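Local coordinates for protein beta-1,4-exocellulase (Thermobifida fusca, PDB 4AVO) that probably hydrolyses the beta-1,4-glycosidic bonds of cellulose as a family 6 exocellulase, of which this chain is the catalytic domain, at residues 186-191 and 223-228; 227-232 and 318-323; 283-288 and 348-353. The protein carries 1 engineered substitution. One frame throughout, in Å; residues are numbered along the deposited sequence.

Contact 1 of 3, residues 186-191 and 223-228. With BGC (beta-D-glucopyranose), chain B; BGC (beta-D-glucopyranose), chain C; BGC (beta-D-glucopyranose), chain D; BGC (beta-D-glucopyranose), chain E.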
loop_
_atom_site.group_PDB
_atom_site.type_symbol
_atom_site.label_atom_id
_atom_site.label_comp_id
_atom_site.label_asym_id
_atom_site.label_seq_id
_atom_site.Cartn_x
_atom_site.Cartn_y
_atom_site.Cartn_z
ATOM N N ALA A 186 -0.569 -6.912 1.957
ATOM C CA ALA A 186 -1.313 -7.998 1.322
ATOM C C ALA A 186 -1.864 -7.616 -0.053
ATOM O O ALA A 186 -2.980 -8.007 -0.411
ATOM C CB ALA A 186 -2.428 -8.470 2.238
ATOM N N ALA A 187 -1.068 -6.863 -0.816
ATOM C CA ALA A 187 -1.426 -6.468 -2.181
ATOM C C ALA A 187 -2.820 -5.821 -2.228
ATOM O O ALA A 187 -3.159 -5.022 -1.361
ATOM C CB ALA A 187 -1.345 -7.681 -3.124
ATOM N N HIS A 188 -3.612 -6.152 -3.243
ATOM C CA HIS A 188 -5.002 -5.688 -3.339
ATOM C C HIS A 188 -5.812 -6.670 -4.180
ATOM O O HIS A 188 -5.247 -7.605 -4.755
ATOM C CB HIS A 188 -5.076 -4.262 -3.902
ATOM C CG HIS A 188 -4.526 -4.125 -5.287
ATOM N ND1 HIS A 188 -5.331 -4.087 -6.403
ATOM C CD2 HIS A 188 -3.251 -4.025 -5.737
ATOM C CE1 HIS A 188 -4.580 -3.969 -7.483
ATOM N NE2 HIS A 188 -3.314 -3.925 -7.107
ATOM N N HIS A 189 -7.128 -6.473 -4.252
ATOM C CA HIS A 189 -7.993 -7.452 -4.923
ATOM C C HIS A 189 -7.687 -7.587 -6.412
ATOM O O HIS A 189 -7.868 -8.661 -6.992
ATOM C CB HIS A 189 -9.480 -7.147 -4.689
ATOM C CG HIS A 189 -10.080 -6.231 -5.707
ATOM N ND1 HIS A 189 -10.051 -4.859 -5.582
ATOM C CD2 HIS A 189 -10.725 -6.488 -6.869
ATOM C CE1 HIS A 189 -10.649 -4.311 -6.625
ATOM N NE2 HIS A 189 -11.064 -5.278 -7.423
ATOM N N GLY A 190 -7.237 -6.493 -7.027
ATOM C CA GLY A 190 -6.886 -6.493 -8.447
ATOM C C GLY A 190 -5.472 -6.993 -8.693
ATOM O O GLY A 190 -4.928 -6.833 -9.791
ATOM N N TRP A 191 -4.879 -7.586 -7.659
ATOM C CA TRP A 191 -3.587 -8.245 -7.772
ATOM C C TRP A 191 -3.749 -9.737 -7.464
ATOM O O TRP A 191 -3.414 -10.583 -8.287
ATOM C CB TRP A 191 -2.573 -7.610 -6.809
ATOM C CG TRP A 191 -1.115 -8.013 -7.040
ATOM C CD1 TRP A 191 -0.653 -9.122 -7.699
ATOM C CD2 TRP A 191 0.046 -7.320 -6.565
ATOM N NE1 TRP A 191 0.725 -9.148 -7.680
ATOM C CE2 TRP A 191 1.179 -8.056 -6.989
ATOM C CE3 TRP A 191 0.240 -6.147 -5.825
ATOM C CZ2 TRP A 191 2.487 -7.651 -6.700
ATOM C CZ3 TRP A 191 1.549 -5.742 -5.539
ATOM C CH2 TRP A 191 2.652 -6.495 -5.978
ATOM N N ILE A 223 -2.425 -5.260 5.563
ATOM C CA ILE A 223 -2.894 -4.062 4.868
ATOM C C ILE A 223 -3.020 -4.297 3.371
ATOM O O ILE A 223 -2.132 -4.883 2.743
ATOM C CB ILE A 223 -2.007 -2.816 5.170
ATOM C CG1 ILE A 223 -2.535 -1.585 4.419
ATOM C CG2 ILE A 223 -0.528 -3.094 4.838
ATOM C CD1 ILE A 223 -2.111 -0.274 5.023
ATOM N N SER A 224 -4.136 -3.838 2.806
ATOM C CA SER A 224 -4.363 -3.944 1.366
ATOM C C SER A 224 -4.406 -2.565 0.726
ATOM O O SER A 224 -4.604 -1.557 1.412
ATOM C CB SER A 224 -5.664 -4.696 1.066
ATOM O OG SER A 224 -6.785 -3.819 1.088
ATOM N N ASN A 225 -4.205 -2.534 -0.594
ATOM C CA ASN A 225 -4.370 -1.324 -1.408
ATOM C C ASN A 225 -3.284 -0.252 -1.218
ATOM O O ASN A 225 -3.452 0.886 -1.654
ATOM C CB ASN A 225 -5.781 -0.735 -1.203
ATOM C CG ASN A 225 -6.341 -0.053 -2.452
ATOM O OD1 ASN A 225 -7.060 0.950 -2.354
ATOM N ND2 ASN A 225 -6.043 -0.598 -3.617
ATOM N N THR A 226 -2.159 -0.615 -0.598
ATOM C CA THR A 226 -1.108 0.372 -0.341
ATOM C C THR A 226 -0.581 0.909 -1.662
ATOM O O THR A 226 -0.182 0.140 -2.538
ATOM C CB THR A 226 0.059 -0.187 0.498
ATOM O OG1 THR A 226 -0.449 -0.729 1.724
ATOM C CG2 THR A 226 1.057 0.921 0.811
ATOM N N ALA A 227 -0.627 2.234 -1.797
ATOM C CA ALA A 227 -0.202 2.925 -3.013
ATOM C C ALA A 227 -0.974 2.478 -4.262
ATOM O O ALA A 227 -0.499 2.644 -5.388
ATOM C CB ALA A 227 1.313 2.804 -3.217
ATOM N N ASN A 228 -2.168 1.931 -4.062
ATOM C CA ASN A 228 -3.027 1.581 -5.192
ATOM C C ASN A 228 -4.366 2.332 -5.136
ATOM O O ASN A 228 -4.544 3.234 -4.310
ATOM C CB ASN A 228 -3.188 0.057 -5.326
ATOM C CG ASN A 228 -3.363 -0.387 -6.768
ATOM O OD1 ASN A 228 -2.425 -0.864 -7.406
ATOM N ND2 ASN A 228 -4.555 -0.213 -7.294
HETATM C C2 BGC B . -1.421 -5.641 -9.795
HETATM C C3 BGC B . -0.426 -4.495 -9.740
HETATM C C4 BGC B . 0.997 -5.027 -9.528
HETATM C C5 BGC B . 1.302 -6.116 -10.563
HETATM C C6 BGC B . 2.632 -6.807 -10.282
HETATM C C1 BGC B . -1.017 -6.661 -10.851
HETATM O O2 BGC B . -2.703 -5.128 -10.091
HETATM O O3 BGC B . -0.816 -3.643 -8.694
HETATM O O4 BGC B . 1.907 -3.975 -9.737
HETATM O O5 BGC B . 0.303 -7.121 -10.610
HETATM O O6 BGC B . 3.072 -7.470 -11.447
HETATM C C2 BGC C . -1.735 -11.111 -12.255
HETATM C C3 BGC C . -1.476 -9.984 -11.256
HETATM C C4 BGC C . -1.938 -8.629 -11.802
HETATM C C5 BGC C . -3.355 -8.732 -12.380
HETATM C C6 BGC C . -3.832 -7.447 -13.056
HETATM C C1 BGC C . -3.173 -11.066 -12.774
HETATM O O2 BGC C . -1.501 -12.356 -11.635
HETATM O O3 BGC C . -0.101 -9.927 -10.943
HETATM O O4 BGC C . -1.970 -7.719 -10.728
HETATM O O5 BGC C . -3.438 -9.789 -13.319
HETATM O O6 BGC C . -2.959 -7.104 -14.110
HETATM C C2 BGC D . 3.827 -2.774 -8.951
HETATM C C3 BGC D . 4.470 -2.015 -7.775
HETATM C C4 BGC D . 3.487 -1.078 -7.043
HETATM C C5 BGC D . 2.193 -1.878 -6.765
HETATM C C6 BGC D . 1.057 -1.017 -6.236
HETATM C C1 BGC D . 2.521 -3.451 -8.545
HETATM O O2 BGC D . 4.698 -3.755 -9.496
HETATM O O3 BGC D . 5.547 -1.241 -8.249
HETATM O O4 BGC D . 4.061 -0.490 -5.849
HETATM O O5 BGC D . 1.677 -2.491 -7.942
HETATM O O6 BGC D . -0.030 -1.865 -5.927
HETATM C C2 BGC E . 3.922 2.119 -5.762
HETATM C C3 BGC E . 4.742 3.380 -5.410
HETATM C C4 BGC E . 5.697 3.218 -4.230
HETATM C C5 BGC E . 6.080 1.735 -4.144
HETATM C C6 BGC E . 5.246 1.030 -3.080
HETATM C C1 BGC E . 4.737 0.835 -6.011
HETATM O O2 BGC E . 3.289 2.449 -6.970
HETATM O O3 BGC E . 3.866 4.459 -5.147
HETATM O O4 BGC E . 6.815 4.121 -4.338
HETATM O O5 BGC E . 6.004 1.011 -5.377
HETATM O O6 BGC E . 3.983 0.703 -3.609
HETATM O O HOH W 1 -1.171 -3.244 -0.216
#
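H188 and N228 meet as flat groups, the imidazole and the amide lying 29° apart in an offset stack, with N228 CG 3.6 Å above the plane of the H188 ring and displaced toward its rim. The opposite face of the ring is backed by the main-chain N of W191, so both faces of the imidazole are covered near the rim. H188 can reach this place because its CG sits between the backbone N and the carbonyl carbon (chi1 61°), which turns the ring toward the N228 amide. Its ring edge then faces the sugar: H188 NE2 donates an almost straight bond (172°) to O3 of the chain B glucose at 3.0 Å. G190 O accepts from O2 of the same glucose. W191, with CG turned anti to the backbone N, spreads its indole beneath that sugar, whose C4 stands 3.7 Å above the ring centre; a broad indole suits the apolar face of a pyranose. Behind these side chains the backbones are tied by A186 N to I223 O at 2.7 Å and N225 N to A187 O at 2.8 Å, while a water bridges A187 O and T226 N. The arrangement is that of a carbohydrate-binding cleft, with an aromatic platform and polar side chains at the C-terminal ends of neighbouring parallel strands.

Contact 2 of 3, residues 227-232 and 318-323. With BGC (beta-D-glucopyranose), chain D; BGC (beta-D-glucopyranose), chain E; BGC (beta-D-glucopyranose), chain C.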
loop_
_atom_site.group_PDB
_atom_site.type_symbol
_atom_site.label_atom_id
_atom_site.label_comp_id
_atom_site.label_asym_id
_atom_site.label_seq_id
_atom_site.Cartn_x
_atom_site.Cartn_y
_atom_site.Cartn_z
ATOM N N ALA A 227 -0.627 2.234 -1.797
ATOM C CA ALA A 227 -0.202 2.925 -3.013
ATOM C C ALA A 227 -0.974 2.478 -4.262
ATOM O O ALA A 227 -0.499 2.644 -5.388
ATOM C CB ALA A 227 1.313 2.804 -3.217
ATOM N N ASN A 228 -2.168 1.931 -4.062
ATOM C CA ASN A 228 -3.027 1.581 -5.192
ATOM C C ASN A 228 -4.366 2.332 -5.136
ATOM O O ASN A 228 -4.544 3.234 -4.310
ATOM C CB ASN A 228 -3.188 0.057 -5.326
ATOM C CG ASN A 228 -3.363 -0.387 -6.768
ATOM O OD1 ASN A 228 -2.425 -0.864 -7.406
ATOM N ND2 ASN A 228 -4.555 -0.213 -7.294
ATOM N N TYR A 229 -5.285 1.967 -6.024
ATOM C CA TYR A 229 -6.482 2.755 -6.303
ATOM C C TYR A 229 -7.774 1.925 -6.285
ATOM O O TYR A 229 -8.839 2.425 -6.663
ATOM C CB TYR A 229 -6.341 3.418 -7.682
ATOM C CG TYR A 229 -5.096 4.254 -7.858
ATOM C CD1 TYR A 229 -3.869 3.669 -8.204
ATOM C CD2 TYR A 229 -5.141 5.632 -7.675
ATOM C CE1 TYR A 229 -2.718 4.450 -8.357
ATOM C CE2 TYR A 229 -4.003 6.420 -7.827
ATOM C CZ TYR A 229 -2.800 5.827 -8.164
ATOM O OH TYR A 229 -1.693 6.623 -8.313
ATOM N N SER A 230 -7.690 0.665 -5.860
ATOM C CA SER A 230 -8.864 -0.201 -5.900
ATOM C C SER A 230 -9.932 0.318 -4.942
ATOM O O SER A 230 -9.618 0.787 -3.842
ATOM C CB SER A 230 -8.498 -1.653 -5.607
ATOM O OG SER A 230 -7.710 -2.176 -6.666
ATOM N N ALA A 231 -11.186 0.264 -5.382
ATOM C CA ALA A 231 -12.305 0.806 -4.613
ATOM C C ALA A 231 -12.470 0.052 -3.299
ATOM O O ALA A 231 -12.323 -1.168 -3.260
ATOM C CB ALA A 231 -13.590 0.718 -5.420
ATOM N N THR A 232 -12.768 0.778 -2.227
ATOM C CA THR A 232 -13.100 0.135 -0.956
ATOM C C THR A 232 -14.357 -0.718 -1.116
ATOM O O THR A 232 -14.356 -1.911 -0.804
ATOM C CB THR A 232 -13.320 1.171 0.148
ATOM O OG1 THR A 232 -12.140 1.968 0.278
ATOM C CG2 THR A 232 -13.613 0.480 1.481
ATOM N N ASP A 318 -14.302 2.659 -9.605
ATOM C CA ASP A 318 -12.915 2.545 -10.079
ATOM C C ASP A 318 -12.949 2.691 -11.597
ATOM O O ASP A 318 -13.444 1.800 -12.293
ATOM C CB ASP A 318 -12.339 1.182 -9.676
ATOM C CG ASP A 318 -10.857 1.022 -10.018
ATOM O OD1 ASP A 318 -10.311 1.783 -10.846
ATOM O OD2 ASP A 318 -10.239 0.101 -9.448
ATOM N N ARG A 319 -12.416 3.807 -12.099
ATOM C CA ARG A 319 -12.572 4.138 -13.518
ATOM C C ARG A 319 -11.343 3.818 -14.373
ATOM O O ARG A 319 -11.246 4.243 -15.535
ATOM C CB ARG A 319 -13.000 5.598 -13.690
ATOM C CG ARG A 319 -14.375 5.912 -13.108
ATOM C CD ARG A 319 -14.925 7.215 -13.666
ATOM N NE ARG A 319 -13.888 8.236 -13.761
ATOM C CZ ARG A 319 -13.486 8.985 -12.740
ATOM N NH1 ARG A 319 -14.037 8.825 -11.545
ATOM N NH2 ARG A 319 -12.537 9.890 -12.915
ATOM N N ARG A 320 -10.417 3.033 -13.824
ATOM C CA ARG A 320 -9.218 2.666 -14.584
ATOM C C ARG A 320 -9.541 1.834 -15.815
ATOM O O ARG A 320 -10.579 1.181 -15.876
ATOM C CB ARG A 320 -8.219 1.927 -13.698
ATOM C CG ARG A 320 -7.624 2.819 -12.634
ATOM C CD ARG A 320 -6.663 2.050 -11.784
ATOM N NE ARG A 320 -7.349 1.242 -10.787
ATOM C CZ ARG A 320 -6.723 0.447 -9.925
ATOM N NH1 ARG A 320 -5.397 0.344 -9.955
ATOM N NH2 ARG A 320 -7.422 -0.240 -9.036
ATOM N N ILE A 321 -8.652 1.869 -16.800
ATOM C CA ILE A 321 -8.828 1.063 -18.009
ATOM C C ILE A 321 -8.745 -0.423 -17.672
ATOM O O ILE A 321 -9.501 -1.239 -18.216
ATOM C CB ILE A 321 -7.784 1.428 -19.095
ATOM C CG1 ILE A 321 -7.911 2.907 -19.472
ATOM C CG2 ILE A 321 -7.966 0.549 -20.341
ATOM C CD1 ILE A 321 -6.668 3.495 -20.136
ATOM N N HIS A 322 -7.838 -0.759 -16.755
ATOM C CA HIS A 322 -7.575 -2.141 -16.367
ATOM C C HIS A 322 -7.140 -2.147 -14.903
ATOM O O HIS A 322 -6.469 -1.215 -14.465
ATOM C CB HIS A 322 -6.480 -2.740 -17.257
ATOM C CG HIS A 322 -6.323 -4.223 -17.114
ATOM N ND1 HIS A 322 -5.464 -4.795 -16.199
ATOM C CD2 HIS A 322 -6.916 -5.249 -17.769
ATOM C CE1 HIS A 322 -5.541 -6.111 -16.293
ATOM N NE2 HIS A 322 -6.410 -6.413 -17.242
ATOM N N PRO A 323 -7.531 -3.186 -14.134
ATOM C CA PRO A 323 -7.183 -3.168 -12.707
ATOM C C PRO A 323 -5.673 -3.237 -12.442
ATOM O O PRO A 323 -5.220 -2.863 -11.355
ATOM C CB PRO A 323 -7.900 -4.402 -12.147
ATOM C CG PRO A 323 -8.174 -5.274 -13.326
ATOM C CD PRO A 323 -8.359 -4.351 -14.493
HETATM C C2 BGC D . 3.827 -2.774 -8.951
HETATM C C3 BGC D . 4.470 -2.015 -7.775
HETATM C C4 BGC D . 3.487 -1.078 -7.043
HETATM C C5 BGC D . 2.193 -1.878 -6.765
HETATM C C6 BGC D . 1.057 -1.017 -6.236
HETATM C C1 BGC D . 2.521 -3.451 -8.545
HETATM O O2 BGC D . 4.698 -3.755 -9.496
HETATM O O3 BGC D . 5.547 -1.241 -8.249
HETATM O O4 BGC D . 4.061 -0.490 -5.849
HETATM O O5 BGC D . 1.677 -2.491 -7.942
HETATM O O6 BGC D . -0.030 -1.865 -5.927
HETATM C C2 BGC E . 3.922 2.119 -5.762
HETATM C C3 BGC E . 4.742 3.380 -5.410
HETATM C C4 BGC E . 5.697 3.218 -4.230
HETATM C C5 BGC E . 6.080 1.735 -4.144
HETATM C C6 BGC E . 5.246 1.030 -3.080
HETATM C C1 BGC E . 4.737 0.835 -6.011
HETATM O O2 BGC E . 3.289 2.449 -6.970
HETATM O O3 BGC E . 3.866 4.459 -5.147
HETATM O O4 BGC E . 6.815 4.121 -4.338
HETATM O O5 BGC E . 6.004 1.011 -5.377
HETATM O O6 BGC E . 3.983 0.703 -3.609
HETATM C C2 BGC C . -1.735 -11.111 -12.255
HETATM C C3 BGC C . -1.476 -9.984 -11.256
HETATM C C4 BGC C . -1.938 -8.629 -11.802
HETATM C C5 BGC C . -3.355 -8.732 -12.380
HETATM C C6 BGC C . -3.832 -7.447 -13.056
HETATM C C1 BGC C . -3.173 -11.066 -12.774
HETATM O O2 BGC C . -1.501 -12.356 -11.635
HETATM O O3 BGC C . -0.101 -9.927 -10.943
HETATM O O4 BGC C . -1.970 -7.719 -10.728
HETATM O O5 BGC C . -3.438 -9.789 -13.319
HETATM O O6 BGC C . -2.959 -7.104 -14.110
HETATM O O HOH W 2 -7.255 -3.270 -9.132
HETATM O O HOH W 3 -11.433 -1.431 -7.685
#
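N228 opens the contact by bringing its amide to the guanidinium of R320, the two planes 59° apart. N228 ND2 lies 2.8 Å from R320 NH1, but the amide is probably turned over in the model, which leaves the nature of this close pair unsettled. Next along the chain, Y229 covers the guanidinium: its CB sits centrally over one face, 3.7 Å above the plane, so a methylene rather than the aromatic ring does the covering. The ring starts beside R320 NH1 and carries its OH on to D359, the predicted proton acceptor, with which it forms a hydrogen bond. S230 comes to the edge of the guanidinium instead, with S230 OG in its plane and 3.1 Å from R320 NH2. The same hydroxyl shares a hydrogen bond with a water at 2.7 Å from S230 OG, and that water donates to P323 O, so it bridges the two loops. A231 completes the walk through another water, which accepts from A231 N and donates to D318 OD2; A231 CB and D318 CB lie 4.5 Å apart.

Within 318-323, D318 meets R320 side-on: R320 NE donates to D318 OD1 at 3.0 Å, on its syn lone pair, and R320 NH2 to D318 OD2 at 2.9 Å, the two bonds forming a bidentate salt bridge. D318 OD1 also accepts from R320 N, forming an Asx turn. Arginine suits this place because its flat, many-armed cation can be gripped at its edge while a face packs on Y229; R320 NH1 bonds further to N325 O. The chemistry implies a buried charge that D318 probably balances in large part, with its rotation fixed by the paired bonds and the two loops joined by packing of Y229 on the guanidinium and by two water bridges.

Contact 3 of 3, residues 283-288 and 348-353. With BGC (beta-D-glucopyranose), chain F; BGC (beta-D-glucopyranose), chain E.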
loop_
_atom_site.group_PDB
_atom_site.type_symbol
_atom_site.label_atom_id
_atom_site.label_comp_id
_atom_site.label_asym_id
_atom_site.label_seq_id
_atom_site.Cartn_x
_atom_site.Cartn_y
_atom_site.Cartn_z
ATOM N N GLY A 283 -6.489 -7.835 12.444
ATOM C CA GLY A 283 -7.371 -6.845 11.845
ATOM C C GLY A 283 -6.761 -6.386 10.539
ATOM O O GLY A 283 -5.551 -6.494 10.343
ATOM N N MET A 284 -7.596 -5.886 9.637
ATOM C CA MET A 284 -7.123 -5.484 8.321
ATOM C C MET A 284 -7.074 -3.966 8.191
ATOM O O MET A 284 -7.870 -3.254 8.801
ATOM C CB MET A 284 -8.010 -6.091 7.219
ATOM C CG MET A 284 -8.328 -7.586 7.405
ATOM S SD MET A 284 -6.856 -8.638 7.418
ATOM C CE MET A 284 -6.638 -8.937 5.656
ATOM N N LEU A 285 -6.128 -3.479 7.396
ATOM C CA LEU A 285 -6.107 -2.075 7.002
ATOM C C LEU A 285 -6.318 -1.945 5.504
ATOM O O LEU A 285 -5.899 -2.806 4.728
ATOM C CB LEU A 285 -4.779 -1.416 7.380
ATOM C CG LEU A 285 -4.281 -1.527 8.816
ATOM C CD1 LEU A 285 -2.903 -0.902 8.909
ATOM C CD2 LEU A 285 -5.266 -0.841 9.766
ATOM N N ILE A 286 -6.984 -0.869 5.107
ATOM C CA ILE A 286 -7.092 -0.516 3.706
ATOM C C ILE A 286 -6.540 0.889 3.520
ATOM O O ILE A 286 -6.944 1.823 4.220
ATOM C CB ILE A 286 -8.545 -0.598 3.180
ATOM C CG1 ILE A 286 -9.091 -2.025 3.342
ATOM C CG2 ILE A 286 -8.605 -0.162 1.706
ATOM C CD1 ILE A 286 -10.565 -2.183 2.917
ATOM N N ASP A 287 -5.595 1.021 2.593
ATOM C CA ASP A 287 -5.061 2.324 2.226
ATOM C C ASP A 287 -6.088 3.028 1.333
ATOM O O ASP A 287 -6.318 2.616 0.197
ATOM C CB ASP A 287 -3.721 2.161 1.498
ATOM C CG ASP A 287 -3.003 3.493 1.244
ATOM O OD1 ASP A 287 -3.536 4.574 1.570
ATOM O OD2 ASP A 287 -1.872 3.457 0.720
ATOM N N THR A 288 -6.706 4.076 1.868
ATOM C CA THR A 288 -7.748 4.820 1.158
ATOM C C THR A 288 -7.241 6.192 0.701
ATOM O O THR A 288 -8.022 7.103 0.408
ATOM C CB THR A 288 -9.012 4.987 2.037
ATOM O OG1 THR A 288 -8.644 5.602 3.282
ATOM C CG2 THR A 288 -9.645 3.634 2.314
ATOM N N ALA A 348 -8.783 -0.142 10.508
ATOM C CA ALA A 348 -8.811 1.256 10.074
ATOM C C ALA A 348 -8.723 1.406 8.564
ATOM O O ALA A 348 -8.124 0.573 7.879
ATOM C CB ALA A 348 -7.671 2.048 10.724
ATOM N N TYR A 349 -9.331 2.472 8.055
ATOM C CA TYR A 349 -8.906 3.035 6.781
ATOM C C TYR A 349 -7.766 3.978 7.109
ATOM O O TYR A 349 -7.844 4.741 8.074
ATOM C CB TYR A 349 -10.028 3.800 6.078
ATOM C CG TYR A 349 -11.225 2.959 5.686
ATOM C CD1 TYR A 349 -11.087 1.604 5.366
ATOM C CD2 TYR A 349 -12.504 3.521 5.644
ATOM C CE1 TYR A 349 -12.190 0.835 5.007
ATOM C CE2 TYR A 349 -13.612 2.760 5.279
ATOM C CZ TYR A 349 -13.448 1.422 4.973
ATOM O OH TYR A 349 -14.544 0.663 4.629
ATOM N N VAL A 350 -6.703 3.919 6.312
ATOM C CA VAL A 350 -5.510 4.711 6.561
ATOM C C VAL A 350 -5.008 5.330 5.267
ATOM O O VAL A 350 -5.338 4.865 4.181
ATOM C CB VAL A 350 -4.367 3.858 7.172
ATOM C CG1 VAL A 350 -4.664 3.521 8.632
ATOM C CG2 VAL A 350 -4.151 2.586 6.365
ATOM N N TRP A 351 -4.213 6.381 5.405
ATOM C CA TRP A 351 -3.472 6.967 4.294
ATOM C C TRP A 351 -2.016 6.569 4.451
ATOM O O TRP A 351 -1.283 7.140 5.263
ATOM C CB TRP A 351 -3.612 8.486 4.307
ATOM C CG TRP A 351 -4.938 8.974 3.794
ATOM C CD1 TRP A 351 -6.062 8.231 3.566
ATOM C CD2 TRP A 351 -5.283 10.329 3.485
ATOM N NE1 TRP A 351 -7.082 9.040 3.108
ATOM C CE2 TRP A 351 -6.630 10.332 3.055
ATOM C CE3 TRP A 351 -4.580 11.541 3.527
ATOM C CZ2 TRP A 351 -7.289 11.501 2.658
ATOM C CZ3 TRP A 351 -5.236 12.708 3.134
ATOM C CH2 TRP A 351 -6.585 12.675 2.708
ATOM N N VAL A 352 -1.610 5.552 3.705
ATOM C CA VAL A 352 -0.253 5.038 3.824
ATOM C C VAL A 352 0.619 5.660 2.748
ATOM O O VAL A 352 1.623 6.298 3.055
ATOM C CB VAL A 352 -0.225 3.505 3.783
ATOM C CG1 VAL A 352 1.220 2.991 3.782
ATOM C CG2 VAL A 352 -0.963 2.978 5.000
ATOM N N LYS A 353 0.234 5.479 1.489
ATOM C CA LYS A 353 0.838 6.260 0.417
ATOM C C LYS A 353 0.427 7.722 0.628
ATOM O O LYS A 353 -0.761 8.020 0.682
ATOM C CB LYS A 353 0.364 5.764 -0.950
ATOM C CG LYS A 353 0.916 6.574 -2.131
ATOM C CD LYS A 353 2.420 6.385 -2.325
ATOM C CE LYS A 353 2.923 7.202 -3.501
ATOM N NZ LYS A 353 4.366 6.963 -3.790
HETATM C C2 BGC F . 8.741 5.252 -3.297
HETATM C C3 BGC F . 9.337 5.800 -1.999
HETATM C C4 BGC F . 8.355 6.726 -1.292
HETATM C C5 BGC F . 6.988 6.043 -1.179
HETATM C C6 BGC F . 5.920 6.958 -0.579
HETATM C C1 BGC F . 7.355 4.627 -3.086
HETATM O O2 BGC F . 9.644 4.317 -3.845
HETATM O O3 BGC F . 10.544 6.485 -2.257
HETATM O O4 BGC F . 8.871 7.045 -0.022
HETATM O O5 BGC F . 6.541 5.616 -2.456
HETATM O O6 BGC F . 5.612 8.000 -1.487
HETATM C C2 BGC E . 3.922 2.119 -5.762
HETATM C C3 BGC E . 4.742 3.380 -5.410
HETATM C C4 BGC E . 5.697 3.218 -4.230
HETATM C C5 BGC E . 6.080 1.735 -4.144
HETATM C C6 BGC E . 5.246 1.030 -3.080
HETATM C C1 BGC E . 4.737 0.835 -6.011
HETATM O O2 BGC E . 3.289 2.449 -6.970
HETATM O O3 BGC E . 3.866 4.459 -5.147
HETATM O O4 BGC E . 6.815 4.121 -4.338
HETATM O O5 BGC E . 6.004 1.011 -5.377
HETATM O O6 BGC E . 3.983 0.703 -3.609
#
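D287 carries the contact beyond the strands, its two carboxylate oxygens taking successive backbone N-H groups of 348-353. V352 N donates to D287 OD1 at 3.0 Å from above the carboxylate plane, whereas K353 N reaches D287 OD2, also at 3.0 Å, on the syn side. The side chain extends anti to its own N (chi1 -172°), directing the carboxylate at these two N-H groups. S289 OG adds a bond to OD1 and A227 N one to OD2, so each buried oxygen has at least two donors.

Earlier, the parallel strands 283-287 and 346-350 exchange ladder bonds: V350 N to I286 O at 3.0 Å, T288 N to V350 O at 2.8 Å, and a weak one from I286 N to A348 O. T288 OG1 and W351 NE1 both bond to E336 O. Apolar L285 packs on A348, and I286 lies alongside Y349.

K353 NZ donates to O6 of the chain F glucose at 2.8 Å, to its O5, to O3 of the chain E glucose and to S358 O; with three hydrogens for four acceptors, one is shared, probably between O5 and O6. A long lysine, bent only at chi2, spans this distance. The chemistry implies that D287 holds the backbone from which K353 extends to the sugars, its carboxylate probably stabilised as an anion by these donors.

How the contacts relate
Contacts 1 and 3 are neighbours in one sheet, since strand 221-224 pairs with 283-287: S224 N lies 2.8 Å from L285 O and S224 O 3.0 Å from D287 N. Contact 2 continues from contact 1, sharing A227 and N228, and its S230 OG approaches H188 ND1 at 3.1 Å. The centres of contacts 2 and 3 are about 15 Å apart, yet A227 N comes within 3.1 Å of D287 OD2. All three border the glycan pocket at different points: H188 and W191 serve the chain B glucose, K353 those of chains E and F. Y229 and K353 both flank D359, the predicted proton acceptor, each with its side chain about 3 Å away at the nearest atoms.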